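Local atomic coordinates of glucosamine kinase (Streptacidiphilus jiangxiensis, PDB entry 6HWL), a protein that catalyses the magnesium-dependent transfer of phosphate from ATP to D-glucosamine, giving D-glucosamine 6-phosphate, and acts more weakly on glucose. Residues A[251-256]-A[399-404]. Residues are numbered along the deposited sequence; the frame is centred on the assembly and turned at random.
Sequences VRMREE and TPLRYA
Met253 has CG anti to its own carbonyl carbon (chi1 -66°) and runs out nearly extended through chi2; the bend comes at chi3, 73°, which turns the CE methyl onto the helix of Pro400, Leu401 and Ala404. Met253 CE lies 3.7 Å from Ala404 CB. The same Met253 CE is 3.4 Å from the backbone O of Pro400, an oxygen that already accepts Ala404 N. Leu401 starts out pointing away, but its CD2 branch returns to within 4.2 Å of Met253 CE. Closer to the backbone, Met253 CG rests 4.0 Å from Ala404 CB, and the small alanine thus meets two carbons of the same side chain. Here helix 243-261 packs on the start of helix 398-416 in the largely helical C-terminal part of the kinase; the axes of 251-256 and 399-404 come within 11.0 Å, their N-to-C directions 37° apart. Tyr283 of helix 266-283 touches both Met253 and Ala404. One turn on from Met253, Glu256 approaches this helix without bonding to 399-404; its OE1 makes a weak, long ion pair with Arg408, next in sequence to Glu409, which binds D-glucosamine. No hydrogen bond joins the two segments, and cohesion between them rests mainly on van der Waals contact around one buried methionine.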
# COMPACT_ATOMS: atom_id res chain seq x y z
N VAL A 251 -15.68 -12.46 10.48
CA VAL A 251 -16.68 -12.95 11.43
C VAL A 251 -16.54 -12.22 12.76
O VAL A 251 -17.54 -11.77 13.34
CB VAL A 251 -16.56 -14.47 11.60
CG1 VAL A 251 -17.47 -14.95 12.72
CG2 VAL A 251 -16.89 -15.19 10.30
N ARG A 252 -15.31 -12.09 13.25
CA ARG A 252 -15.10 -11.42 14.53
C ARG A 252 -15.44 -9.94 14.45
O ARG A 252 -15.97 -9.37 15.41
CB ARG A 252 -13.65 -11.62 14.98
CG ARG A 252 -13.38 -11.16 16.41
CD ARG A 252 -11.96 -11.47 16.83
NE ARG A 252 -11.78 -11.33 18.27
CZ ARG A 252 -11.97 -12.31 19.15
NH1 ARG A 252 -12.36 -13.51 18.73
NH2 ARG A 252 -11.79 -12.09 20.45
N MET A 253 -15.15 -9.30 13.32
CA MET A 253 -15.43 -7.88 13.18
C MET A 253 -16.91 -7.60 12.96
O MET A 253 -17.41 -6.55 13.39
CB MET A 253 -14.59 -7.29 12.04
CG MET A 253 -13.10 -7.31 12.32
SD MET A 253 -12.06 -7.35 10.85
CE MET A 253 -12.26 -5.69 10.23
N ARG A 254 -17.63 -8.52 12.31
CA ARG A 254 -19.08 -8.35 12.17
C ARG A 254 -19.79 -8.54 13.51
O ARG A 254 -20.78 -7.86 13.80
CB ARG A 254 -19.64 -9.32 11.13
CG ARG A 254 -19.23 -9.02 9.70
CD ARG A 254 -19.90 -9.98 8.73
NE ARG A 254 -19.14 -10.14 7.49
CZ ARG A 254 -18.29 -11.13 7.26
NH1 ARG A 254 -18.10 -12.07 8.18
NH2 ARG A 254 -17.64 -11.20 6.11
N GLU A 255 -19.30 -9.47 14.33
CA GLU A 255 -19.90 -9.69 15.64
C GLU A 255 -19.68 -8.48 16.55
O GLU A 255 -20.61 -8.06 17.26
CB GLU A 255 -19.34 -10.96 16.28
CG GLU A 255 -19.78 -12.24 15.60
CD GLU A 255 -19.19 -13.48 16.25
OE1 GLU A 255 -18.36 -13.33 17.17
OE2 GLU A 255 -19.57 -14.60 15.86
N GLU A 256 -18.47 -7.92 16.54
CA GLU A 256 -18.22 -6.72 17.33
C GLU A 256 -19.06 -5.56 16.85
O GLU A 256 -19.54 -4.74 17.65
CB GLU A 256 -16.73 -6.37 17.28
CG GLU A 256 -15.83 -7.38 17.98
CD GLU A 256 -14.37 -6.96 17.95
OE1 GLU A 256 -14.07 -5.85 17.48
OE2 GLU A 256 -13.52 -7.76 18.41
N THR A 399 -8.07 0.73 6.09
CA THR A 399 -9.47 1.12 6.28
C THR A 399 -10.29 0.08 7.03
O THR A 399 -10.95 0.44 8.01
CB THR A 399 -10.10 1.47 4.93
OG1 THR A 399 -9.39 2.57 4.34
CG2 THR A 399 -11.56 1.86 5.10
N PRO A 400 -10.30 -1.21 6.64
CA PRO A 400 -11.12 -2.16 7.41
C PRO A 400 -10.69 -2.30 8.86
O PRO A 400 -11.55 -2.36 9.74
CB PRO A 400 -10.94 -3.48 6.63
CG PRO A 400 -9.67 -3.31 5.88
CD PRO A 400 -9.62 -1.87 5.51
N LEU A 401 -9.38 -2.34 9.13
CA LEU A 401 -8.93 -2.46 10.51
C LEU A 401 -9.18 -1.17 11.30
O LEU A 401 -9.45 -1.23 12.50
CB LEU A 401 -7.45 -2.84 10.56
CG LEU A 401 -7.08 -4.21 10.00
CD1 LEU A 401 -5.65 -4.57 10.36
CD2 LEU A 401 -8.05 -5.28 10.47
N ARG A 402 -9.09 -0.01 10.64
CA ARG A 402 -9.37 1.24 11.33
C ARG A 402 -10.83 1.31 11.78
O ARG A 402 -11.12 1.73 12.90
CB ARG A 402 -9.03 2.43 10.43
CG ARG A 402 -9.39 3.78 11.02
CD ARG A 402 -8.69 4.01 12.35
NE ARG A 402 -9.07 5.30 12.93
CZ ARG A 402 -8.44 6.44 12.68
NH1 ARG A 402 -8.84 7.56 13.26
NH2 ARG A 402 -7.40 6.46 11.86
N TYR A 403 -11.75 0.89 10.91
CA TYR A 403 -13.15 0.82 11.31
C TYR A 403 -13.34 -0.14 12.47
O TYR A 403 -14.13 0.13 13.39
CB TYR A 403 -14.03 0.40 10.12
CG TYR A 403 -14.15 1.44 9.03
CD1 TYR A 403 -13.71 2.75 9.23
CD2 TYR A 403 -14.71 1.12 7.80
CE1 TYR A 403 -13.83 3.70 8.23
CE2 TYR A 403 -14.83 2.07 6.80
CZ TYR A 403 -14.39 3.35 7.02
OH TYR A 403 -14.51 4.29 6.02
N ALA A 404 -12.63 -1.27 12.46
CA ALA A 404 -12.74 -2.23 13.55
C ALA A 404 -12.19 -1.67 14.85
O ALA A 404 -12.69 -2.01 15.93
CB ALA A 404 -12.01 -3.53 13.18